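PDB 4W88: xyloglucan-specific endo-beta-1,4-glucanase from Uncultured bacterium, which probably hydrolyses beta-1,4-glucan backbone linkages inside xyloglucan chains, acting as a family GH5 glycoside hydrolase on this plant cell-wall polysaccharide. Local coordinates for residues Ala78-Leu81 with Ala82-Glu86; Ala126-Lys129 with Gln130-Glu133; Glu278-Glu281 with Asp282-Trp286. The protein carries 1 engineered substitution. One frame throughout, in Å; residues are numbered along the deposited sequence. Where two conformers were deposited one is given.

Overall arrangement
The three contacts follow one another along a single eight-stranded parallel beta/alpha barrel, in series, with none nested in or crossing another. Each is local and closes no long loop; interaction 3 starts at its helix's N-cap. Interaction 1 comes first, at the start of helix 78-92, between strands 57-60 and 97-101. Interaction 2 follows on helix 117-134, next in sequence after strand 97-101. Their centres are 13 Å apart, and Leu81 CD1 meets Leu131 CD2 at 4.0 Å, which ties the two helices together. Interaction 3 opens helix 280-295 on the other side of the chain's centre, with its nearest atoms about 25 Å from interaction 2, and belongs to the unit of strands 267-272 and 300-305.

Interaction 1: Ala78-Leu81 with Ala82-Glu86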
ATOM      1  N   ALA A  78      21.807   5.464  -8.288  1.00 19.23           N
ATOM      2  CA  ALA A  78      21.661   4.466  -9.341  1.00 21.24           C
ATOM      3  C   ALA A  78      21.552   3.060  -8.815  1.00 17.56           C
ATOM      4  O   ALA A  78      20.770   2.250  -9.390  1.00 19.53           O
ATOM      5  CB  ALA A  78      22.810   4.551 -10.339  1.00 25.20           C
ATOM      6  N   ASP A  79      22.332   2.702  -7.792  1.00 20.21           N
ATOM      7  CA  ASP A  79      22.316   1.352  -7.287  1.00 19.64           C
ATOM      8  C   ASP A  79      20.944   0.986  -6.670  1.00 19.01           C
ATOM      9  O   ASP A  79      20.438  -0.137  -6.784  1.00 19.49           O
ATOM     10  CB  ASP A  79      23.422   1.175  -6.255  1.00 22.04           C
ATOM     11  CG  ASP A  79      23.346   2.217  -5.005  1.00 39.19           C
ATOM     12  OD1 ASP A  79      22.757   3.288  -4.907  1.00 41.75           O
ATOM     13  OD2 ASP A  79      24.002   1.961  -3.999  1.00 54.33           O
ATOM     14  N   TRP A  80      20.344   1.958  -5.979  1.00 16.75           N
ATOM     15  CA  TRP A  80      19.048   1.786  -5.382  1.00 17.76           C
ATOM     16  C   TRP A  80      17.951   1.667  -6.441  1.00 16.11           C
ATOM     17  O   TRP A  80      17.121   0.704  -6.372  1.00 16.60           O
ATOM     18  CB  TRP A  80      18.702   2.899  -4.416  1.00 15.90           C
ATOM     19  CG  TRP A  80      17.438   2.703  -3.697  1.00 17.40           C
ATOM     20  CD1 TRP A  80      16.292   3.415  -3.813  1.00 17.73           C
ATOM     21  CD2 TRP A  80      17.197   1.723  -2.689  1.00 16.25           C
ATOM     22  NE1 TRP A  80      15.357   2.937  -2.927  1.00 16.60           N
ATOM     23  CE2 TRP A  80      15.901   1.895  -2.238  1.00 15.18           C
ATOM     24  CE3 TRP A  80      17.982   0.702  -2.135  1.00 14.77           C
ATOM     25  CZ2 TRP A  80      15.344   1.097  -1.236  1.00 15.50           C
ATOM     26  CZ3 TRP A  80      17.478  -0.067  -1.123  1.00 17.36           C
ATOM     27  CH2 TRP A  80      16.163   0.152  -0.652  1.00 20.16           C
ATOM     28  N   LEU A  81      17.960   2.567  -7.426  1.00 17.29           N
ATOM     29  CA  LEU A  81      17.006   2.410  -8.486  1.00 16.40           C
ATOM     30  C   LEU A  81      17.127   1.047  -9.216  1.00 15.70           C
ATOM     31  O   LEU A  81      16.084   0.410  -9.499  1.00 16.92           O
ATOM     32  CB  LEU A  81      17.180   3.539  -9.499  1.00 18.55           C
ATOM     33  CG  LEU A  81      16.176   3.555 -10.657  1.00 20.06           C
ATOM     34  CD1 LEU A  81      14.778   3.665 -10.173  1.00 21.45           C
ATOM     35  CD2 LEU A  81      16.440   4.769 -11.525  1.00 25.14           C
ATOM     36  N   ALA A  82      18.347   0.591  -9.475  1.00 17.16           N
ATOM     37  CA  ALA A  82      18.587  -0.725 -10.064  1.00 16.97           C
ATOM     38  C   ALA A  82      18.020  -1.860  -9.231  1.00 15.60           C
ATOM     39  O   ALA A  82      17.386  -2.766  -9.763  1.00 19.90           O
ATOM     40  CB  ALA A  82      20.024  -0.938 -10.398  1.00 20.03           C
ATOM     41  N   ARG A  83      18.177  -1.768  -7.914  1.00 17.25           N
ATOM     42  CA  ARG A  83      17.657  -2.811  -7.040  1.00 16.53           C
ATOM     43  C   ARG A  83      16.162  -2.847  -6.984  1.00 16.32           C
ATOM     44  O   ARG A  83      15.573  -3.907  -7.055  1.00 17.85           O
ATOM     45  CB  ARG A  83      18.264  -2.693  -5.642  1.00 17.34           C
ATOM     46  CG  ARG A  83      17.804  -3.760  -4.690  1.00 17.35           C
ATOM     47  CD  ARG A  83      18.059  -5.174  -5.230  1.00 17.95           C
ATOM     48  NE  ARG A  83      17.527  -6.129  -4.292  1.00 18.54           N
ATOM     49  CZ  ARG A  83      17.179  -7.382  -4.608  1.00 18.05           C
ATOM     50  NH1 ARG A  83      17.366  -7.859  -5.821  1.00 19.86           N
ATOM     51  NH2 ARG A  83      16.585  -8.136  -3.721  1.00 17.02           N
ATOM     52  N   VAL A  84      15.554  -1.678  -6.891  1.00 14.98           N
ATOM     53  CA  VAL A  84      14.090  -1.564  -6.964  1.00 16.46           C
ATOM     54  C   VAL A  84      13.569  -2.200  -8.236  1.00 15.65           C
ATOM     55  O   VAL A  84      12.651  -3.025  -8.189  1.00 15.74           O
ATOM     56  CB  VAL A  84      13.658  -0.119  -6.888  1.00 16.19           C
ATOM     57  CG1 VAL A  84      12.170   0.004  -7.064  1.00 16.41           C
ATOM     58  CG2 VAL A  84      14.024   0.450  -5.485  1.00 19.55           C
ATOM     59  N   LYS A  85      14.230  -1.887  -9.372  1.00 15.56           N
ATOM     60  CA  LYS A  85      13.832  -2.479 -10.648  1.00 15.80           C
ATOM     61  C   LYS A  85      13.996  -4.035 -10.646  1.00 15.50           C
ATOM     62  O   LYS A  85      13.154  -4.751 -11.189  1.00 18.20           O
ATOM     63  CB  LYS A  85      14.660  -1.849 -11.737  1.00 20.63           C
ATOM     64  CG  LYS A  85      14.424  -2.397 -13.100  1.00 24.89           C
ATOM     65  CD  LYS A  85      15.075  -1.544 -14.249  1.00 31.15           C
ATOM     66  CE  LYS A  85      14.212  -0.330 -14.489  1.00 37.27           C
ATOM     67  NZ  LYS A  85      14.586   0.330 -15.824  1.00 43.48           N
ATOM     68  N   GLU A  86      15.058  -4.566 -10.027  1.00 17.35           N
ATOM     69  CA  GLU A  86      15.262  -6.017  -9.918  1.00 16.97           C
ATOM     70  C   GLU A  86      14.102  -6.694  -9.192  1.00 17.88           C
ATOM     71  O   GLU A  86      13.695  -7.746  -9.567  1.00 17.83           O
ATOM     72  CB  GLU A  86      16.505  -6.385  -9.158  1.00 25.01           C
ATOM     73  CG  GLU A  86      17.775  -6.201  -9.835  1.00 33.38           C
ATOM     74  CD  GLU A  86      18.822  -7.029  -9.141  1.00 45.78           C
ATOM     75  OE1 GLU A  86      19.023  -6.949  -7.982  1.00 21.70           O
ATOM     76  OE2 GLU A  86      19.467  -7.811  -9.792  1.00 51.13           O
TER
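Val84 N donates to Trp80 O at 2.9 Å in an almost straight bond, 175° at the hydrogen. It is one of four successive i to i+4 bonds in which the amides of Ala82, Arg83, Val84 and Lys85 satisfy the carbonyls of Ala78, Asp79, Trp80 and Leu81. The same pair meets through its side chains: Val84 CG2 stands over one face of the Trp80 indole, 4.0 Å from the centroid of the five-membered ring, in a CH-pi contact offset toward the rim. With CG opposite the backbone N (chi1 -175°) and beside the carbonyl carbon, the indole projects where the Val84 methyl one turn on meets its face. Arg83 NH1 forms a salt bridge with Glu86 OE1 at 2.9 Å, in the guanidinium plane but from above the carboxylate plane. NH1 also bonds Tyr90, while NE pairs with Glu34 and NH2 with the carbonyl of Thr42, so all three nitrogens are engaged and the group's rotation is fixed. Asp79 OD1 bonds Ser77 OG, and Lys85 NZ bonds the carbonyl of Ala134. This is the first part of a crossover helix in a beta-alpha-beta unit, here joining strands 57-60 and 97-101 of the GH5 (beta/alpha)8 barrel.

Interaction 2: Ala126-Lys129 with Gln130-Glu133; sequences AIWK and QLAE
Ala126 to Glu133 wind as two turns of helix, in which Leu131 N, Ala132 N and Glu133 N donate to Ile127 O, Trp128 O and Lys129 O, whereas Gln130 N reaches Ala126 O only in a weak bond of 3.5 Å. The side chain of Gln130 supplies a second donor to that carbonyl: its NE2 lies 3.1 Å from Ala126 O. The oxygen lies in the amide plane of Gln130, but NE2 approaches from above the carbonyl plane, 52° out of it. Gln130 CG sits beside the backbone N (chi1 -63°) and the chain beyond it is extended, which lays the amide back along the preceding turn. Further bonds, from NE2 to Tyr74 O and from Ile76 N to OE1, fix which way round the amide lies and tie the helix to the segment leading into helix 78-92. Helix 117-134 is one of the outer helices of the (beta/alpha)8 barrel, between strands 97-101 and 142-145 in sequence, and Trp128 and Leu131, with Ile127 and Ala132, are buried. Leu131 CD1 sits over one face of the indole, 3.7 Å from the centroid of the six-membered ring and 11° off its normal, a CH-pi contact between residues three apart. Leu131 CB adds a touch of 3.8 Å to Trp128 CE3. The same CD1 methyl also meets Ile127 CG2 at 4.0 Å, the two aliphatic side chains lying alongside and pointing the same way. Trp128 NE1 is satisfied by Gly146 O, and the indole meets the rings of Phe144 and Phe177, while Ala132 packs on Val181 of helix 164-182.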
ATOM      1  N   ALA A 126       9.595  15.282  -8.427  1.00 17.93           N
ATOM      2  CA  ALA A 126      10.907  14.927  -8.835  1.00 17.42           C
ATOM      3  C   ALA A 126      11.256  13.441  -8.706  1.00 16.30           C
ATOM      4  O   ALA A 126      11.944  12.855  -9.584  1.00 19.49           O
ATOM      5  CB  ALA A 126      11.940  15.781  -8.137  1.00 20.85           C
ATOM      6  N   ILE A 127      10.753  12.803  -7.622  1.00 16.32           N
ATOM      7  CA  ILE A 127      11.025  11.403  -7.376  1.00 15.94           C
ATOM      8  C   ILE A 127      10.202  10.642  -8.451  1.00 14.48           C
ATOM      9  O   ILE A 127      10.736   9.716  -9.083  1.00 16.45           O
ATOM     10  CB  ILE A 127      10.605  11.038  -5.961  1.00 16.52           C
ATOM     11  CG1 ILE A 127      11.546  11.699  -4.897  1.00 17.78           C
ATOM     12  CG2 ILE A 127      10.585   9.510  -5.755  1.00 17.69           C
ATOM     13  CD1 ILE A 127      10.983  11.643  -3.490  1.00 21.25           C
ATOM     14  N   TRP A 128       8.912  10.995  -8.598  1.00 15.36           N
ATOM     15  CA  TRP A 128       8.044  10.255  -9.485  1.00 16.68           C
ATOM     16  C   TRP A 128       8.413  10.420 -10.939  1.00 16.77           C
ATOM     17  O   TRP A 128       8.196   9.466 -11.733  1.00 17.31           O
ATOM     18  CB  TRP A 128       6.578  10.531  -9.202  1.00 15.54           C
ATOM     19  CG  TRP A 128       6.073   9.657  -8.108  1.00 16.03           C
ATOM     20  CD1 TRP A 128       5.772  10.020  -6.829  1.00 16.06           C
ATOM     21  CD2 TRP A 128       5.940   8.248  -8.174  1.00 15.22           C
ATOM     22  NE1 TRP A 128       5.426   8.876  -6.094  1.00 16.91           N
ATOM     23  CE2 TRP A 128       5.508   7.788  -6.916  1.00 15.77           C
ATOM     24  CE3 TRP A 128       6.097   7.316  -9.216  1.00 14.18           C
ATOM     25  CZ2 TRP A 128       5.244   6.424  -6.662  1.00 17.47           C
ATOM     26  CZ3 TRP A 128       5.870   5.980  -8.946  1.00 15.87           C
ATOM     27  CH2 TRP A 128       5.476   5.532  -7.684  1.00 18.55           C
ATOM     28  N   LYS A 129       8.942  11.589 -11.342  1.00 15.22           N
ATOM     29  CA  LYS A 129       9.430  11.693 -12.729  1.00 17.61           C
ATOM     30  C   LYS A 129      10.496  10.619 -12.994  1.00 15.82           C
ATOM     31  O   LYS A 129      10.468   9.983 -14.057  1.00 17.93           O
ATOM     32  CB  LYS A 129       9.972  13.101 -13.015  1.00 17.09           C
ATOM     33  CG  LYS A 129      10.652  13.351 -14.367  1.00 21.94           C
ATOM     34  CD  LYS A 129      10.985  14.846 -14.533  1.00 29.89           C
ATOM     35  CE  LYS A 129      11.334  15.251 -15.938  1.00 45.56           C
ATOM     36  NZ  LYS A 129      12.656  14.803 -16.228  1.00 57.90           N
ATOM     37  N   GLN A 130      11.436  10.440 -12.032  1.00 17.48           N
ATOM     38  CA  GLN A 130      12.487   9.477 -12.193  1.00 17.90           C
ATOM     39  C   GLN A 130      11.971   8.057 -12.205  1.00 15.64           C
ATOM     40  O   GLN A 130      12.434   7.226 -13.037  1.00 17.89           O
ATOM     41  CB  GLN A 130      13.561   9.600 -11.130  1.00 16.81           C
ATOM     42  CG  GLN A 130      14.281  10.908 -11.145  1.00 17.25           C
ATOM     43  CD  GLN A 130      15.206  11.017  -9.950  1.00 16.13           C
ATOM     44  OE1 GLN A 130      16.250  10.358  -9.844  1.00 19.57           O
ATOM     45  NE2 GLN A 130      14.766  11.812  -8.985  1.00 16.77           N
ATOM     46  N   LEU A 131      11.045   7.752 -11.309  1.00 15.54           N
ATOM     47  CA  LEU A 131      10.468   6.381 -11.244  1.00 15.31           C
ATOM     48  C   LEU A 131       9.692   6.071 -12.512  1.00 17.48           C
ATOM     49  O   LEU A 131       9.830   5.017 -13.091  1.00 16.82           O
ATOM     50  CB  LEU A 131       9.605   6.195 -10.005  1.00 16.32           C
ATOM     51  CG  LEU A 131      10.395   6.203  -8.681  1.00 14.77           C
ATOM     52  CD1 LEU A 131       9.310   6.128  -7.571  1.00 15.48           C
ATOM     53  CD2 LEU A 131      11.363   5.082  -8.643  1.00 16.37           C
ATOM     54  N   ALA A 132       8.857   7.025 -12.937  1.00 16.32           N
ATOM     55  CA  ALA A 132       8.097   6.867 -14.143  1.00 16.82           C
ATOM     56  C   ALA A 132       9.041   6.682 -15.372  1.00 18.32           C
ATOM     57  O   ALA A 132       8.783   5.836 -16.221  1.00 18.91           O
ATOM     58  CB  ALA A 132       7.160   8.053 -14.353  1.00 18.11           C
ATOM     59  N   GLU A 133      10.103   7.453 -15.473  1.00 16.73           N
ATOM     60  CA  GLU A 133      11.038   7.300 -16.601  1.00 20.36           C
ATOM     61  C   GLU A 133      11.603   5.835 -16.550  1.00 21.33           C
ATOM     62  O   GLU A 133      11.755   5.183 -17.586  1.00 22.07           O
ATOM     63  CB  GLU A 133      12.179   8.307 -16.594  0.50 22.71           C
ATOM     64  CG  GLU A 133      11.922   9.580 -17.364  0.50 27.92           C
ATOM     65  CD  GLU A 133      11.471   9.427 -18.831  0.50 29.91           C
ATOM     66  OE1 GLU A 133      12.127   8.766 -19.651  0.50 36.05           O
ATOM     67  OE2 GLU A 133      10.457  10.023 -19.169  0.50 42.05           O
TER

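Interaction 3: Glu278-Glu281 with Asp282-Trp286; sequences ENTE and DIVRW
The guanidinium of Arg285 lies with one face over Glu281 O, which stands 3.6 Å above the plane and over its centre, while NH2 forms a salt bridge with Asp282 OD1 at 3.0 Å. That bond is bent, 136° at the hydrogen, and it meets the oxygen from above the carboxylate plane; the carboxylate partner is tilted 20° from the guanidinium plane. A bend at chi3 (-78°) folds the arginine chain back over the preceding turn, so that NH1 also comes within 3.8 Å of Glu281 CB. A second flat group is the amide of Asn279: the Asn279 side chain crosses that of Ile283 at about a right angle, its OD1 3.2 Å from Ile283 CD1 and its ND2 3.6 Å from Ile283 CG1. Asn279 holds the N-cap position of helix 280-295, the helix that follows strand 267-272 and leads to strand 300-305 in the barrel, yet its side chain makes no capping bond. Its OD1 instead accepts from Lys277 N, and ND2 donates to Ser239 O. The backbone of Asn279 starts the helical bonding, with Ile283 N donating to its O at 3.0 Å; Val284 N and Arg285 N then bond Thr280 O and Glu281 O. Asp282 OD1 also accepts from Trp241 N and Arg285 NE donates to Trp241 O, so the salt-bridged pair grips both polar backbone atoms of one residue. Replacing Asp282 with an alanine would probably leave Arg285 NH2 without its charge mate and Trp241 N without this acceptor, the guanidinium then being held mainly through NE. Toward helix 329-336, Ile283 packs on Ile331 and Val284 on Ala334.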
ATOM      1  N   GLU A 278      -2.048 -15.920  18.677  1.00 23.13           N
ATOM      2  CA  GLU A 278      -2.308 -17.338  19.019  1.00 22.85           C
ATOM      3  C   GLU A 278      -3.795 -17.607  18.869  1.00 24.45           C
ATOM      4  O   GLU A 278      -4.426 -18.254  19.723  1.00 27.00           O
ATOM      5  CB  GLU A 278      -1.789 -17.736  20.389  1.00 30.51           C
ATOM      6  CG  GLU A 278      -0.389 -17.276  20.579  1.00 35.93           C
ATOM      7  CD  GLU A 278       0.563 -18.258  20.915  1.00 46.76           C
ATOM      8  OE1 GLU A 278       1.179 -18.705  19.931  1.00 62.56           O
ATOM      9  OE2 GLU A 278       0.682 -18.511  22.147  1.00 56.22           O
ATOM     10  N   ASN A 279      -4.334 -17.124  17.760  1.00 23.26           N
ATOM     11  CA  ASN A 279      -5.755 -17.020  17.568  1.00 24.64           C
ATOM     12  C   ASN A 279      -6.131 -17.319  16.120  1.00 21.64           C
ATOM     13  O   ASN A 279      -6.932 -16.588  15.498  1.00 23.18           O
ATOM     14  CB  ASN A 279      -6.271 -15.633  17.964  1.00 21.09           C
ATOM     15  CG  ASN A 279      -5.712 -14.509  17.092  1.00 20.20           C
ATOM     16  OD1 ASN A 279      -4.614 -14.609  16.546  1.00 22.22           O
ATOM     17  ND2 ASN A 279      -6.502 -13.451  16.950  1.00 19.47           N
ATOM     18  N   THR A 280      -5.559 -18.397  15.597  1.00 25.28           N
ATOM     19  CA  THR A 280      -5.760 -18.770  14.213  1.00 23.20           C
ATOM     20  C   THR A 280      -7.212 -18.784  13.783  1.00 24.26           C
ATOM     21  O   THR A 280      -7.598 -18.200  12.761  1.00 25.12           O
ATOM     22  CB  THR A 280      -5.216 -20.159  13.963  1.00 26.74           C
ATOM     23  OG1 THR A 280      -3.807 -20.133  14.140  1.00 22.38           O
ATOM     24  CG2 THR A 280      -5.510 -20.581  12.510  1.00 28.13           C
ATOM     25  N   GLU A 281      -8.030 -19.496  14.551  1.00 26.84           N
ATOM     26  CA  GLU A 281      -9.471 -19.627  14.174  1.00 27.83           C
ATOM     27  C   GLU A 281     -10.203 -18.270  14.156  1.00 24.35           C
ATOM     28  O   GLU A 281     -11.123 -18.028  13.362  1.00 24.70           O
ATOM     29  CB  GLU A 281     -10.193 -20.575  15.140  1.00 36.95           C
ATOM     30  CG  GLU A 281      -9.648 -21.981  15.060  1.00 42.79           C
ATOM     31  CD  GLU A 281      -8.730 -22.273  16.246  1.00 81.97           C
ATOM     32  OE1 GLU A 281      -9.120 -23.256  17.050  1.00 93.80           O
ATOM     33  OE2 GLU A 281      -7.626 -21.550  16.350  1.00 84.43           O
ATOM     34  N   ASP A 282      -9.826 -17.372  15.078  1.00 26.71           N
ATOM     35  CA  ASP A 282     -10.420 -16.047  15.080  1.00 22.85           C
ATOM     36  C   ASP A 282     -10.016 -15.206  13.871  1.00 22.65           C
ATOM     37  O   ASP A 282     -10.851 -14.523  13.268  1.00 23.42           O
ATOM     38  CB  ASP A 282     -10.032 -15.293  16.374  1.00 25.14           C
ATOM     39  CG  ASP A 282     -10.479 -16.024  17.591  1.00 25.82           C
ATOM     40  OD1 ASP A 282     -11.685 -15.947  17.884  1.00 27.46           O
ATOM     41  OD2 ASP A 282      -9.667 -16.706  18.234  1.00 28.14           O
ATOM     42  N   ILE A 283      -8.747 -15.272  13.536  1.00 22.07           N
ATOM     43  CA  ILE A 283      -8.312 -14.569  12.337  1.00 20.18           C
ATOM     44  C   ILE A 283      -9.000 -15.117  11.072  1.00 20.08           C
ATOM     45  O   ILE A 283      -9.419 -14.323  10.224  1.00 22.42           O
ATOM     46  CB  ILE A 283      -6.775 -14.522  12.209  1.00 19.74           C
ATOM     47  CG1 ILE A 283      -6.179 -13.691  13.351  1.00 19.82           C
ATOM     48  CG2 ILE A 283      -6.373 -14.027  10.829  1.00 23.11           C
ATOM     49  CD1 ILE A 283      -4.666 -13.710  13.438  1.00 21.46           C
ATOM     50  N   VAL A 284      -9.083 -16.455  10.928  1.00 21.34           N
ATOM     51  CA  VAL A 284      -9.860 -17.002   9.832  1.00 22.81           C
ATOM     52  C   VAL A 284     -11.276 -16.440   9.752  1.00 22.75           C
ATOM     53  O   VAL A 284     -11.757 -16.101   8.649  1.00 24.42           O
ATOM     54  CB  VAL A 284      -9.833 -18.546   9.880  1.00 26.76           C
ATOM     55  CG1 VAL A 284     -10.790 -19.162   8.839  1.00 27.56           C
ATOM     56  CG2 VAL A 284      -8.364 -19.036   9.684  1.00 26.54           C
ATOM     57  N   ARG A 285     -11.994 -16.387  10.883  1.00 24.47           N
ATOM     58  CA  ARG A 285     -13.323 -15.800  10.890  1.00 25.63           C
ATOM     59  C   ARG A 285     -13.339 -14.309  10.519  1.00 22.38           C
ATOM     60  O   ARG A 285     -14.210 -13.843   9.756  1.00 26.83           O
ATOM     61  CB  ARG A 285     -13.982 -16.005  12.263  1.00 29.29           C
ATOM     62  CG  ARG A 285     -14.364 -17.458  12.539  1.00 33.78           C
ATOM     63  CD  ARG A 285     -15.327 -17.576  13.725  1.00 32.61           C
ATOM     64  NE  ARG A 285     -14.555 -17.443  14.966  1.00 30.26           N
ATOM     65  CZ  ARG A 285     -13.906 -18.425  15.581  1.00 32.29           C
ATOM     66  NH1 ARG A 285     -13.917 -19.644  15.121  1.00 36.44           N
ATOM     67  NH2 ARG A 285     -13.221 -18.172  16.679  1.00 31.00           N
ATOM     68  N   TRP A 286     -12.363 -13.567  11.011  1.00 22.55           N
ATOM     69  CA  TRP A 286     -12.277 -12.148  10.695  1.00 26.53           C
ATOM     70  C   TRP A 286     -12.075 -11.950   9.187  1.00 25.53           C
ATOM     71  O   TRP A 286     -12.713 -11.087   8.584  1.00 23.95           O
ATOM     72  CB  TRP A 286     -11.123 -11.509  11.471  1.00 21.92           C
ATOM     73  CG  TRP A 286     -10.860 -10.096  11.065  1.00 23.17           C
ATOM     74  CD1 TRP A 286     -11.558  -8.968  11.417  1.00 24.31           C
ATOM     75  CD2 TRP A 286      -9.837  -9.676  10.175  1.00 21.96           C
ATOM     76  NE1 TRP A 286     -11.032  -7.870  10.790  1.00 21.89           N
ATOM     77  CE2 TRP A 286      -9.955  -8.285  10.026  1.00 21.39           C
ATOM     78  CE3 TRP A 286      -8.833 -10.351   9.487  1.00 23.08           C
ATOM     79  CZ2 TRP A 286      -9.110  -7.555   9.171  1.00 23.43           C
ATOM     80  CZ3 TRP A 286      -8.011  -9.645   8.654  1.00 21.73           C
ATOM     81  CH2 TRP A 286      -8.136  -8.263   8.510  1.00 22.10           C
TER